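Local coordinates for acetylcholine-binding protein (Bulinus truncatus, PDB 2BJ0) that probably binds acetylcholine and related ligands at its subunit interfaces, as a pentameric homologue of the extracellular domain of nicotinic acetylcholine receptors, at residues Asn35-Asp40 with Glu47-Thr52; Pro83-Tyr88 with Ile137-Trp142; Asn89-Pro94 with Arg119-Leu124. All coordinates share one frame; numbering follows the deposited sequence.

Contact 1: residues Asn35-Asp40 with Glu47-Thr52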
ATOM      1  N   ASN A  35     -10.477   2.271  22.387  1.00 24.16           N
ATOM      2  CA  ASN A  35     -11.745   2.599  21.825  1.00 24.23           C
ATOM      3  C   ASN A  35     -12.333   1.340  21.134  1.00 24.52           C
ATOM      4  O   ASN A  35     -11.592   0.467  20.710  1.00 24.66           O
ATOM      5  CB  ASN A  35     -11.577   3.710  20.803  1.00 24.94           C
ATOM      6  CG  ASN A  35     -12.829   4.486  20.501  1.00 26.78           C
ATOM      7  OD1 ASN A  35     -13.916   4.132  20.951  1.00 27.23           O
ATOM      8  ND2 ASN A  35     -12.689   5.572  19.743  1.00 29.64           N
ATOM      9  N   ILE A  36     -13.622   1.276  21.040  1.00 25.01           N
ATOM     10  CA  ILE A  36     -14.327   0.250  20.268  1.00 25.18           C
ATOM     11  C   ILE A  36     -14.918   1.087  19.176  1.00 25.80           C
ATOM     12  O   ILE A  36     -15.827   1.868  19.437  1.00 26.70           O
ATOM     13  CB  ILE A  36     -15.392  -0.481  21.053  1.00 24.98           C
ATOM     14  CG1 ILE A  36     -14.765  -1.415  22.103  1.00 26.13           C
ATOM     15  CG2 ILE A  36     -16.286  -1.267  20.111  1.00 26.85           C
ATOM     16  CD1 ILE A  36     -15.791  -2.139  22.946  1.00 27.82           C
ATOM     17  N   VAL A  37     -14.409   0.968  17.939  1.00 26.09           N
ATOM     18  CA  VAL A  37     -14.848   1.876  16.834  1.00 26.00           C
ATOM     19  C   VAL A  37     -15.945   1.350  15.900  1.00 27.75           C
ATOM     20  O   VAL A  37     -16.563   2.138  15.174  1.00 27.62           O
ATOM     21  CB  VAL A  37     -13.623   2.396  16.060  1.00 25.22           C
ATOM     22  CG1 VAL A  37     -12.798   3.310  16.946  1.00 24.54           C
ATOM     23  CG2 VAL A  37     -12.776   1.248  15.551  1.00 24.56           C
ATOM     24  N   GLU A  38     -16.183   0.041  15.901  1.00 28.77           N
ATOM     25  CA  GLU A  38     -17.344  -0.540  15.259  1.00 30.05           C
ATOM     26  C   GLU A  38     -17.836  -1.720  16.106  1.00 29.53           C
ATOM     27  O   GLU A  38     -17.035  -2.462  16.648  1.00 28.43           O
ATOM     28  CB  GLU A  38     -16.972  -1.056  13.877  1.00 31.01           C
ATOM     29  CG  GLU A  38     -18.182  -1.452  13.058  1.00 37.97           C
ATOM     30  CD  GLU A  38     -17.874  -1.497  11.568  1.00 47.60           C
ATOM     31  OE1 GLU A  38     -16.913  -2.209  11.179  1.00 51.46           O
ATOM     32  OE2 GLU A  38     -18.590  -0.819  10.777  1.00 52.21           O
ATOM     33  N   ALA A  39     -19.149  -1.880  16.228  1.00 29.37           N
ATOM     34  CA  ALA A  39     -19.704  -3.161  16.662  1.00 29.94           C
ATOM     35  C   ALA A  39     -20.924  -3.441  15.815  1.00 30.28           C
ATOM     36  O   ALA A  39     -22.011  -2.912  16.064  1.00 30.13           O
ATOM     37  CB  ALA A  39     -20.032  -3.162  18.151  1.00 29.93           C
ATOM     38  N   ASP A  40     -20.721  -4.241  14.773  1.00 30.46           N
ATOM     39  CA  ASP A  40     -21.689  -4.366  13.704  1.00 30.88           C
ATOM     40  C   ASP A  40     -22.531  -5.604  14.000  1.00 31.15           C
ATOM     41  O   ASP A  40     -22.062  -6.712  13.840  1.00 30.20           O
ATOM     42  CB  ASP A  40     -20.956  -4.488  12.361  1.00 31.06           C
ATOM     43  CG  ASP A  40     -21.910  -4.628  11.184  1.00 33.37           C
ATOM     44  OD1 ASP A  40     -23.058  -5.072  11.387  1.00 33.67           O
ATOM     45  OD2 ASP A  40     -21.601  -4.325  10.008  1.00 38.48           O
ATOM     46  N   GLU A  47     -14.417  -3.801  15.900  1.00 25.19           N
ATOM     47  CA  GLU A  47     -13.125  -3.177  15.598  1.00 25.26           C
ATOM     48  C   GLU A  47     -12.791  -2.347  16.811  1.00 22.92           C
ATOM     49  O   GLU A  47     -13.613  -1.584  17.293  1.00 22.05           O
ATOM     50  CB  GLU A  47     -13.186  -2.210  14.383  1.00 24.84           C
ATOM     51  CG  GLU A  47     -13.352  -2.813  13.008  1.00 27.32           C
ATOM     52  CD  GLU A  47     -12.940  -1.839  11.886  1.00 29.80           C
ATOM     53  OE1 GLU A  47     -12.897  -0.602  12.108  1.00 32.55           O
ATOM     54  OE2 GLU A  47     -12.636  -2.315  10.768  1.00 35.81           O
ATOM     55  N   VAL A  48     -11.572  -2.506  17.294  1.00 23.44           N
ATOM     56  CA  VAL A  48     -11.087  -1.793  18.454  1.00 23.38           C
ATOM     57  C   VAL A  48      -9.832  -1.028  18.064  1.00 23.43           C
ATOM     58  O   VAL A  48      -9.170  -1.376  17.098  1.00 22.65           O
ATOM     59  CB  VAL A  48     -10.722  -2.783  19.626  1.00 23.51           C
ATOM     60  CG1 VAL A  48     -11.932  -3.578  20.070  1.00 24.16           C
ATOM     61  CG2 VAL A  48      -9.594  -3.702  19.238  1.00 24.43           C
ATOM     62  N   VAL A  49      -9.524   0.031  18.814  1.00 23.66           N
ATOM     63  CA  VAL A  49      -8.161   0.565  18.857  1.00 22.95           C
ATOM     64  C   VAL A  49      -7.445   0.036  20.097  1.00 23.68           C
ATOM     65  O   VAL A  49      -7.944   0.151  21.222  1.00 23.38           O
ATOM     66  CB  VAL A  49      -8.153   2.083  18.825  1.00 24.07           C
ATOM     67  CG1 VAL A  49      -6.712   2.633  18.927  1.00 25.47           C
ATOM     68  CG2 VAL A  49      -8.802   2.564  17.533  1.00 20.61           C
ATOM     69  N   LEU A  50      -6.255  -0.506  19.872  1.00 24.86           N
ATOM     70  CA  LEU A  50      -5.508  -1.235  20.885  1.00 24.83           C
ATOM     71  C   LEU A  50      -4.040  -0.821  20.809  1.00 25.54           C
ATOM     72  O   LEU A  50      -3.429  -0.862  19.722  1.00 25.88           O
ATOM     73  CB  LEU A  50      -5.656  -2.734  20.597  1.00 25.53           C
ATOM     74  CG  LEU A  50      -5.012  -3.776  21.522  1.00 24.09           C
ATOM     75  CD1 LEU A  50      -5.749  -3.852  22.886  1.00 24.32           C
ATOM     76  CD2 LEU A  50      -4.968  -5.152  20.861  1.00 23.30           C
ATOM     77  N   TRP A  51      -3.463  -0.382  21.934  1.00 24.63           N
ATOM     78  CA  TRP A  51      -2.007  -0.320  22.037  1.00 24.57           C
ATOM     79  C   TRP A  51      -1.507  -1.622  22.612  1.00 25.62           C
ATOM     80  O   TRP A  51      -2.066  -2.099  23.595  1.00 25.62           O
ATOM     81  CB  TRP A  51      -1.566   0.795  22.978  1.00 24.28           C
ATOM     82  CG  TRP A  51      -2.024   2.162  22.636  1.00 23.70           C
ATOM     83  CD1 TRP A  51      -2.747   2.570  21.518  1.00 24.24           C
ATOM     84  CD2 TRP A  51      -1.773   3.345  23.398  1.00 23.72           C
ATOM     85  NE1 TRP A  51      -2.937   3.936  21.560  1.00 23.87           N
ATOM     86  CE2 TRP A  51      -2.352   4.437  22.695  1.00 24.05           C
ATOM     87  CE3 TRP A  51      -1.114   3.603  24.615  1.00 25.77           C
ATOM     88  CZ2 TRP A  51      -2.305   5.743  23.175  1.00 22.98           C
ATOM     89  CZ3 TRP A  51      -1.061   4.924  25.085  1.00 25.61           C
ATOM     90  CH2 TRP A  51      -1.646   5.964  24.360  1.00 26.45           C
ATOM     91  N   THR A  52      -0.476  -2.188  21.985  1.00 25.91           N
ATOM     92  CA  THR A  52       0.240  -3.366  22.450  1.00 26.31           C
ATOM     93  C   THR A  52       1.549  -2.849  22.970  1.00 27.31           C
ATOM     94  O   THR A  52       2.268  -2.205  22.235  1.00 27.47           O
ATOM     95  CB  THR A  52       0.534  -4.351  21.291  1.00 25.91           C
ATOM     96  OG1 THR A  52      -0.677  -5.009  20.916  1.00 26.31           O
ATOM     97  CG2 THR A  52       1.411  -5.544  21.773  1.00 25.89           C
TER
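Val37 and Glu38 both turn their backbone N-H groups to the carbonyl oxygen of Glu47. Val37 N lies 2.8 Å from Glu47 O, while Glu38 N makes a weak bond of 3.3 Å to the same Glu47 O. The return bond runs from Glu47 N to Glu38 O at 3.0 Å, and beyond the bulge, away from the turn, Val49 N donates to Asn35 O over 2.8 Å. One residue of 47-52 is thereby matched by two consecutive residues of 35-40, which is a classic beta bulge: the antiparallel register slips by one between the Ile36-Val48 and Glu38-Glu47 pairs. The bulge lies near the turn end of the hairpin formed by strands 25-40 and 45-57, within the beta-sandwich of the ligand-binding domain.

Apolar contacts accompany the ladder. Ile36 and Val48 share one face of the sheet, where Ile36 CG1 meets Val48 CG1 at 4.1 Å; Phe198 of strand 190-202 covers both side chains. Val37 uses its two methyl groups separately. CG1, anti to the carbonyl carbon (chi1 -67°), reaches Val49 CG2, whereas Val37 CG2 packs 3.7 Å from Glu47 CB. Ile91 of a second subunit rests against Val37 and Val49.

Charged groups gather on the face that carries Glu38 and Glu47. Their side chains pass each other obliquely, CB to CB, with carboxylate planes 56° apart, and Glu38 OE1 comes within 4.3 Å of Glu47 OE2. The repulsion expected between them is probably offset by other partners: Glu47 forms salt bridges with Arg117 and Arg119 of its own chain, and Glu38 OE2 forms one with Lys43 of the second subunit.

Contact 2: residues Pro83-Tyr88 with Ile137-Trp142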
ATOM      1  N   PRO A  83       9.266  -8.599  17.621  1.00 24.46           N
ATOM      2  CA  PRO A  83       8.398  -9.787  17.702  1.00 24.60           C
ATOM      3  C   PRO A  83       7.407  -9.858  16.542  1.00 24.74           C
ATOM      4  O   PRO A  83       6.802  -8.852  16.196  1.00 24.98           O
ATOM      5  CB  PRO A  83       7.649  -9.567  19.023  1.00 23.88           C
ATOM      6  CG  PRO A  83       8.651  -8.813  19.873  1.00 23.58           C
ATOM      7  CD  PRO A  83       9.229  -7.796  18.869  1.00 23.88           C
ATOM      8  N   ASP A  84       7.219 -11.041  15.971  1.00 24.92           N
ATOM      9  CA  ASP A  84       6.209 -11.217  14.930  1.00 25.20           C
ATOM     10  C   ASP A  84       4.850 -11.541  15.545  1.00 24.96           C
ATOM     11  O   ASP A  84       4.260 -12.567  15.233  1.00 25.24           O
ATOM     12  CB  ASP A  84       6.640 -12.297  13.937  1.00 24.15           C
ATOM     13  CG  ASP A  84       6.734 -13.684  14.576  1.00 28.88           C
ATOM     14  OD1 ASP A  84       7.098 -13.743  15.788  1.00 25.60           O
ATOM     15  OD2 ASP A  84       6.437 -14.741  13.960  1.00 29.82           O
ATOM     16  N   LEU A  85       4.335 -10.647  16.388  1.00 25.36           N
ATOM     17  CA  LEU A  85       3.014 -10.825  16.999  1.00 25.56           C
ATOM     18  C   LEU A  85       1.914 -10.745  15.959  1.00 26.61           C
ATOM     19  O   LEU A  85       1.899  -9.828  15.131  1.00 25.65           O
ATOM     20  CB  LEU A  85       2.749  -9.766  18.064  1.00 25.72           C
ATOM     21  CG  LEU A  85       3.715  -9.763  19.243  1.00 26.10           C
ATOM     22  CD1 LEU A  85       3.462  -8.494  19.994  1.00 26.46           C
ATOM     23  CD2 LEU A  85       3.521 -11.012  20.117  1.00 26.99           C
ATOM     24  N   SER A  86       1.033 -11.731  15.973  1.00 25.59           N
ATOM     25  CA  SER A  86      -0.138 -11.703  15.134  1.00 26.01           C
ATOM     26  C   SER A  86      -1.344 -11.827  16.029  1.00 26.28           C
ATOM     27  O   SER A  86      -1.280 -12.435  17.133  1.00 25.60           O
ATOM     28  CB  SER A  86      -0.126 -12.846  14.098  1.00 26.07           C
ATOM     29  OG  SER A  86       0.978 -12.741  13.193  1.00 27.62           O
ATOM     30  N   PHE A  87      -2.443 -11.263  15.565  1.00 25.67           N
ATOM     31  CA  PHE A  87      -3.743 -11.508  16.172  1.00 26.14           C
ATOM     32  C   PHE A  87      -4.326 -12.740  15.511  1.00 26.43           C
ATOM     33  O   PHE A  87      -4.765 -12.685  14.348  1.00 26.79           O
ATOM     34  CB  PHE A  87      -4.662 -10.323  15.979  1.00 26.12           C
ATOM     35  CG  PHE A  87      -4.156  -9.063  16.629  1.00 27.62           C
ATOM     36  CD1 PHE A  87      -4.367  -8.832  17.976  1.00 25.72           C
ATOM     37  CD2 PHE A  87      -3.489  -8.092  15.880  1.00 27.58           C
ATOM     38  CE1 PHE A  87      -3.899  -7.673  18.590  1.00 28.15           C
ATOM     39  CE2 PHE A  87      -3.013  -6.925  16.502  1.00 29.64           C
ATOM     40  CZ  PHE A  87      -3.227  -6.720  17.858  1.00 29.08           C
ATOM     41  N   TYR A  88      -4.344 -13.843  16.254  1.00 26.09           N
ATOM     42  CA  TYR A  88      -4.760 -15.140  15.746  1.00 25.88           C
ATOM     43  C   TYR A  88      -6.203 -15.162  15.250  1.00 25.28           C
ATOM     44  O   TYR A  88      -6.538 -15.962  14.363  1.00 24.89           O
ATOM     45  CB  TYR A  88      -4.539 -16.204  16.825  1.00 27.53           C
ATOM     46  CG  TYR A  88      -3.154 -16.816  16.770  1.00 29.29           C
ATOM     47  CD1 TYR A  88      -2.007 -16.064  17.073  1.00 29.85           C
ATOM     48  CD2 TYR A  88      -2.987 -18.144  16.352  1.00 31.63           C
ATOM     49  CE1 TYR A  88      -0.724 -16.636  16.992  1.00 31.45           C
ATOM     50  CE2 TYR A  88      -1.728 -18.731  16.265  1.00 32.91           C
ATOM     51  CZ  TYR A  88      -0.601 -17.985  16.587  1.00 32.66           C
ATOM     52  OH  TYR A  88       0.639 -18.612  16.467  1.00 33.63           O
ATOM     53  N   ILE A 137      -9.670 -11.309  22.250  1.00 31.29           N
ATOM     54  CA  ILE A 137      -8.612 -11.084  21.264  1.00 30.94           C
ATOM     55  C   ILE A 137      -7.398 -11.952  21.607  1.00 31.07           C
ATOM     56  O   ILE A 137      -6.893 -11.899  22.730  1.00 30.72           O
ATOM     57  CB  ILE A 137      -8.219  -9.585  21.217  1.00 30.57           C
ATOM     58  CG1 ILE A 137      -9.365  -8.729  20.707  1.00 29.28           C
ATOM     59  CG2 ILE A 137      -6.966  -9.386  20.351  1.00 29.67           C
ATOM     60  CD1 ILE A 137      -9.223  -7.250  21.116  1.00 30.07           C
ATOM     61  N   LYS A 138      -6.937 -12.734  20.633  1.00 30.42           N
ATOM     62  CA  LYS A 138      -5.827 -13.662  20.819  1.00 31.13           C
ATOM     63  C   LYS A 138      -4.562 -13.138  20.130  1.00 30.04           C
ATOM     64  O   LYS A 138      -4.567 -12.898  18.912  1.00 30.05           O
ATOM     65  CB  LYS A 138      -6.217 -15.046  20.291  1.00 30.78           C
ATOM     66  CG  LYS A 138      -5.196 -16.148  20.593  1.00 33.23           C
ATOM     67  CD  LYS A 138      -5.735 -17.531  20.154  1.00 33.39           C
ATOM     68  CE  LYS A 138      -4.608 -18.547  19.885  1.00 32.79           C
ATOM     69  NZ  LYS A 138      -5.173 -19.857  19.395  1.00 35.28           N
ATOM     70  N   VAL A 139      -3.496 -12.936  20.912  1.00 28.63           N
ATOM     71  CA  VAL A 139      -2.228 -12.427  20.396  1.00 27.45           C
ATOM     72  C   VAL A 139      -1.081 -13.368  20.716  1.00 27.47           C
ATOM     73  O   VAL A 139      -0.923 -13.819  21.881  1.00 25.26           O
ATOM     74  CB  VAL A 139      -1.868 -11.073  21.071  1.00 28.63           C
ATOM     75  CG1 VAL A 139      -0.723 -10.376  20.313  1.00 28.80           C
ATOM     76  CG2 VAL A 139      -3.086 -10.159  21.194  1.00 28.21           C
ATOM     77  N   GLY A 140      -0.250 -13.660  19.725  1.00 25.09           N
ATOM     78  CA  GLY A 140       0.969 -14.428  20.015  1.00 24.70           C
ATOM     79  C   GLY A 140       1.902 -14.398  18.828  1.00 25.51           C
ATOM     80  O   GLY A 140       1.553 -13.821  17.786  1.00 25.61           O
ATOM     81  N   SER A 141       3.093 -14.972  18.976  1.00 24.90           N
ATOM     82  CA  SER A 141       4.011 -15.040  17.858  1.00 25.32           C
ATOM     83  C   SER A 141       3.474 -16.022  16.845  1.00 26.23           C
ATOM     84  O   SER A 141       3.020 -17.126  17.188  1.00 26.49           O
ATOM     85  CB  SER A 141       5.397 -15.452  18.303  1.00 24.76           C
ATOM     86  OG  SER A 141       6.211 -15.780  17.210  1.00 23.40           O
ATOM     87  N   TRP A 142       3.519 -15.620  15.582  1.00 25.83           N
ATOM     88  CA  TRP A 142       3.064 -16.496  14.530  1.00 25.88           C
ATOM     89  C   TRP A 142       4.012 -17.647  14.261  1.00 25.72           C
ATOM     90  O   TRP A 142       3.559 -18.721  13.872  1.00 25.74           O
ATOM     91  CB  TRP A 142       2.865 -15.703  13.234  1.00 27.11           C
ATOM     92  CG  TRP A 142       2.101 -16.461  12.197  1.00 27.42           C
ATOM     93  CD1 TRP A 142       2.574 -16.921  11.014  1.00 28.34           C
ATOM     94  CD2 TRP A 142       0.726 -16.860  12.262  1.00 29.02           C
ATOM     95  NE1 TRP A 142       1.577 -17.568  10.324  1.00 29.82           N
ATOM     96  CE2 TRP A 142       0.429 -17.540  11.065  1.00 28.11           C
ATOM     97  CE3 TRP A 142      -0.302 -16.680  13.205  1.00 30.32           C
ATOM     98  CZ2 TRP A 142      -0.836 -18.054  10.781  1.00 28.50           C
ATOM     99  CZ3 TRP A 142      -1.572 -17.196  12.921  1.00 29.65           C
ATOM    100  CH2 TRP A 142      -1.816 -17.888  11.723  1.00 28.02           C
TER
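By comparison with the receptor family, the end of 83-88 and the end of 137-142 correspond to loops A and B of the principal face of the agonist pocket, and Tyr88 and Trp142 are the aromatic residues that this contact brings together. The tyrosine ring and the six-membered ring of Trp142 meet obliquely, planes 49° apart and centroids 4.9 Å apart. Trp142 CZ3 sits over one face of the tyrosine, offset toward the rim, while Trp142 CE3 approaches Tyr88 CZ to 3.6 Å. At the tyrosine edge, in its plane, lie the carbonyl oxygens of Gly140 and Ser141. Tyr88 OH is 2.9 Å from Ser141 O, although another acceptor competes for its proton. The extended Lys138 chain crosses the Tyr88 side chain at a slant, Lys138 CE 3.8 Å from Tyr88 CG, and its NZ bonds to Tyr184 OH.

Behind the pocket the backbones pair as antiparallel strands. Ser86 N donates to Gly140 O at 2.8 Å, Gly140 N answers to Ser86 O, and Tyr88 N reaches Lys138 O. On the face carrying Phe87 and Val139, Phe87 CD1 touches Ile137 CG2 at 3.6 Å and the same ring packs on Val139 CG2, all three side chains pointing the same way.

Beyond the strand, Asp84 holds the start of loop B. Its CG lies between the backbone N and the carbonyl carbon (chi1 65°), and Asp84 OD1 receives Ser141 OG on its syn side at 2.6 Å. Trp142 N donates to Asp84 O at 3.2 Å. Asp84 OD1 also bonds to His144 and OD2 to Thr143. Trp142 O is hydrogen-bonded to the nitrogen of 3-cyclohexyl-1-propylsulfonic acid, probably from the crystallisation liquor. The aromatic rings and backbone carbonyls gathered here would probably suit a cationic ligand.

Contact 3: residues Asn89-Pro94 with Arg119-Leu124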
ATOM      1  N   ASN A  89      -7.057 -14.313  15.819  1.00 23.59           N
ATOM      2  CA  ASN A  89      -8.454 -14.293  15.417  1.00 24.50           C
ATOM      3  C   ASN A  89      -8.818 -13.045  14.604  1.00 23.93           C
ATOM      4  O   ASN A  89      -9.969 -12.674  14.522  1.00 24.38           O
ATOM      5  CB  ASN A  89      -9.402 -14.474  16.613  1.00 24.22           C
ATOM      6  CG  ASN A  89      -9.297 -13.369  17.664  1.00 25.84           C
ATOM      7  OD1 ASN A  89      -8.221 -12.837  17.976  1.00 26.41           O
ATOM      8  ND2 ASN A  89     -10.442 -13.044  18.251  1.00 26.37           N
ATOM      9  N   ALA A  90      -7.825 -12.392  14.031  1.00 23.62           N
ATOM     10  CA  ALA A  90      -8.094 -11.183  13.258  1.00 23.78           C
ATOM     11  C   ALA A  90      -8.737 -11.581  11.947  1.00 23.44           C
ATOM     12  O   ALA A  90      -8.455 -12.658  11.397  1.00 23.18           O
ATOM     13  CB  ALA A  90      -6.822 -10.409  13.000  1.00 24.09           C
ATOM     14  N   ILE A  91      -9.648 -10.744  11.474  1.00 23.17           N
ATOM     15  CA  ILE A  91     -10.322 -11.026  10.237  1.00 21.90           C
ATOM     16  C   ILE A  91      -9.990  -9.962   9.178  1.00 22.51           C
ATOM     17  O   ILE A  91     -10.533 -10.000   8.094  1.00 24.14           O
ATOM     18  CB  ILE A  91     -11.862 -11.174  10.439  1.00 21.58           C
ATOM     19  CG1 ILE A  91     -12.510  -9.828  10.754  1.00 20.74           C
ATOM     20  CG2 ILE A  91     -12.203 -12.272  11.533  1.00 21.60           C
ATOM     21  CD1 ILE A  91     -14.044  -9.832  10.499  1.00 20.59           C
ATOM     22  N   ALA A  92      -9.123  -9.025   9.508  1.00 22.04           N
ATOM     23  CA  ALA A  92      -8.623  -8.025   8.553  1.00 22.99           C
ATOM     24  C   ALA A  92      -7.210  -7.717   9.028  1.00 24.08           C
ATOM     25  O   ALA A  92      -6.890  -8.015  10.187  1.00 24.22           O
ATOM     26  CB  ALA A  92      -9.513  -6.769   8.551  1.00 22.85           C
ATOM     27  N   ALA A  93      -6.324  -7.236   8.135  1.00 24.24           N
ATOM     28  CA  ALA A  93      -4.940  -6.935   8.524  1.00 25.29           C
ATOM     29  C   ALA A  93      -5.000  -5.775   9.539  1.00 25.55           C
ATOM     30  O   ALA A  93      -5.697  -4.800   9.283  1.00 26.24           O
ATOM     31  CB  ALA A  93      -4.088  -6.525   7.274  1.00 25.64           C
ATOM     32  N   PRO A  94      -4.374  -5.876  10.711  1.00 25.41           N
ATOM     33  CA  PRO A  94      -4.473  -4.770  11.668  1.00 24.81           C
ATOM     34  C   PRO A  94      -3.792  -3.543  11.082  1.00 24.20           C
ATOM     35  O   PRO A  94      -2.765  -3.680  10.438  1.00 24.49           O
ATOM     36  CB  PRO A  94      -3.701  -5.265  12.874  1.00 22.88           C
ATOM     37  CG  PRO A  94      -2.835  -6.298  12.338  1.00 26.36           C
ATOM     38  CD  PRO A  94      -3.624  -7.015  11.262  1.00 25.63           C
ATOM     39  N   ARG A 119      -9.771  -5.882  13.766  1.00 24.04           N
ATOM     40  CA  ARG A 119     -11.118  -6.339  13.507  1.00 24.59           C
ATOM     41  C   ARG A 119     -11.221  -7.839  13.724  1.00 23.71           C
ATOM     42  O   ARG A 119     -10.344  -8.593  13.322  1.00 22.72           O
ATOM     43  CB  ARG A 119     -11.517  -6.012  12.049  1.00 23.57           C
ATOM     44  CG  ARG A 119     -13.030  -6.224  11.727  1.00 25.50           C
ATOM     45  CD  ARG A 119     -13.333  -6.149  10.191  1.00 26.95           C
ATOM     46  NE  ARG A 119     -13.024  -4.806   9.694  1.00 32.81           N
ATOM     47  CZ  ARG A 119     -12.832  -4.470   8.407  1.00 36.67           C
ATOM     48  NH1 ARG A 119     -12.893  -5.387   7.442  1.00 37.74           N
ATOM     49  NH2 ARG A 119     -12.553  -3.198   8.097  1.00 34.58           N
ATOM     50  N   PHE A 120     -12.333  -8.275  14.313  1.00 24.71           N
ATOM     51  CA  PHE A 120     -12.515  -9.696  14.631  1.00 25.17           C
ATOM     52  C   PHE A 120     -13.991 -10.004  14.849  1.00 25.48           C
ATOM     53  O   PHE A 120     -14.776  -9.095  15.005  1.00 24.92           O
ATOM     54  CB  PHE A 120     -11.673 -10.063  15.858  1.00 26.20           C
ATOM     55  CG  PHE A 120     -12.004  -9.256  17.069  1.00 28.52           C
ATOM     56  CD1 PHE A 120     -13.015  -9.680  17.951  1.00 30.82           C
ATOM     57  CD2 PHE A 120     -11.332  -8.067  17.326  1.00 28.24           C
ATOM     58  CE1 PHE A 120     -13.355  -8.926  19.082  1.00 32.51           C
ATOM     59  CE2 PHE A 120     -11.663  -7.306  18.439  1.00 31.48           C
ATOM     60  CZ  PHE A 120     -12.674  -7.739  19.329  1.00 31.12           C
ATOM     61  N   THR A 121     -14.384 -11.283  14.819  1.00 26.19           N
ATOM     62  CA  THR A 121     -15.792 -11.613  15.004  1.00 27.55           C
ATOM     63  C   THR A 121     -16.094 -11.860  16.467  1.00 28.68           C
ATOM     64  O   THR A 121     -15.235 -12.301  17.219  1.00 27.60           O
ATOM     65  CB  THR A 121     -16.255 -12.843  14.154  1.00 28.13           C
ATOM     66  OG1 THR A 121     -15.596 -14.012  14.615  1.00 30.67           O
ATOM     67  CG2 THR A 121     -15.737 -12.752  12.758  1.00 26.59           C
ATOM     68  N   CYS A 122     -17.338 -11.571  16.839  1.00 30.45           N
ATOM     69  CA  CYS A 122     -17.805 -11.653  18.187  1.00 31.05           C
ATOM     70  C   CYS A 122     -19.304 -11.808  18.059  1.00 30.61           C
ATOM     71  O   CYS A 122     -19.915 -11.144  17.226  1.00 29.79           O
ATOM     72  CB  CYS A 122     -17.494 -10.339  18.934  1.00 32.43           C
ATOM     73  SG  CYS A 122     -17.782 -10.442  20.747  1.00 34.81           S
ATOM     74  N   ASP A 123     -19.889 -12.703  18.850  1.00 29.47           N
ATOM     75  CA  ASP A 123     -21.367 -12.754  18.985  1.00 30.62           C
ATOM     76  C   ASP A 123     -21.922 -11.543  19.752  1.00 30.08           C
ATOM     77  O   ASP A 123     -21.723 -11.418  20.973  1.00 30.46           O
ATOM     78  CB  ASP A 123     -21.792 -14.060  19.676  1.00 30.94           C
ATOM     79  CG  ASP A 123     -23.265 -14.350  19.536  1.00 32.97           C
ATOM     80  OD1 ASP A 123     -24.045 -13.428  19.210  1.00 34.96           O
ATOM     81  OD2 ASP A 123     -23.734 -15.495  19.743  1.00 36.28           O
ATOM     82  N   LEU A 124     -22.600 -10.649  19.034  1.00 29.54           N
ATOM     83  CA  LEU A 124     -23.114  -9.410  19.630  1.00 29.75           C
ATOM     84  C   LEU A 124     -24.603  -9.451  20.009  1.00 30.80           C
ATOM     85  O   LEU A 124     -25.248  -8.430  20.193  1.00 31.04           O
ATOM     86  CB  LEU A 124     -22.825  -8.196  18.724  1.00 28.76           C
ATOM     87  CG  LEU A 124     -21.332  -7.961  18.441  1.00 28.02           C
ATOM     88  CD1 LEU A 124     -21.154  -6.764  17.527  1.00 28.12           C
ATOM     89  CD2 LEU A 124     -20.563  -7.797  19.761  1.00 26.87           C
TER
HETATM   90  O   HOH W   1     -12.865  -8.228   7.096  1.00 41.81           O
HETATM   91  O   HOH W   2      -7.588  -6.244  11.794  1.00 30.43           O
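The guanidinium of Arg119 carries Ala92 CB over one face, offset toward its rim, with Ala92 CB 3.8 Å from Arg119 NH1. A water lies at its edge, in plane, accepting from Arg119 NH1 at 2.9 Å and donating to Ile91 O at 3.1 Å. The Asn89 and Phe120 side chains lie side by side, pointing the same way, amide and ring planes 34° apart, and Asn89 ND2 is 4.0 Å from Phe120 CB. That amide is fixed by Arg136 O and Lys138 N.

The loop 89-94, which follows strand 85-87, lies against the end of strand 109-121, just before Cys122 enters the disulfide with Cys135 that closes the signature Cys-loop of the receptor family. Ile91 N donates to Arg119 O at 2.9 Å. The Ile91 side chain crosses that of Arg119 at about a right angle; CG1, between the backbone N and the carbonyl carbon (chi1 71°), and CD1 meet Arg119 CG and CD, while Ile91 CG2 reaches Thr121 CG2 at 3.8 Å. Arg119 NE forms a salt bridge with Glu47 OE2. An alanine here would probably leave Glu47 OE2 without that partner, with Arg117 still on OE1, and open a gap beside Ile91 CD1. A second water accepts from Arg119 N, and Ala92 packs on Glu95 of a third subunit.

How the contacts relate
From the N terminus, contact 1 comes first: it closes the short turn between strands 25-40 and 45-57 and is complete before the other two begin. Contact 2 then opens at 83-88 and closes only at 137-142. Contact 3, joining 89-94 to 119-124, is nested inside that long loop. Strand 45-57 neighbours strand 109-121 in one sheet, and the salt bridge from Glu47 to Arg119 ties contact 1 to contact 3. Contact 2 belongs to the other sheet; Phe87 packs on Leu50, and Ile137 on Val48 and Phe120, across the sandwich core. Contacts 2 and 3 both face the third subunit, whereas contact 1 faces the second.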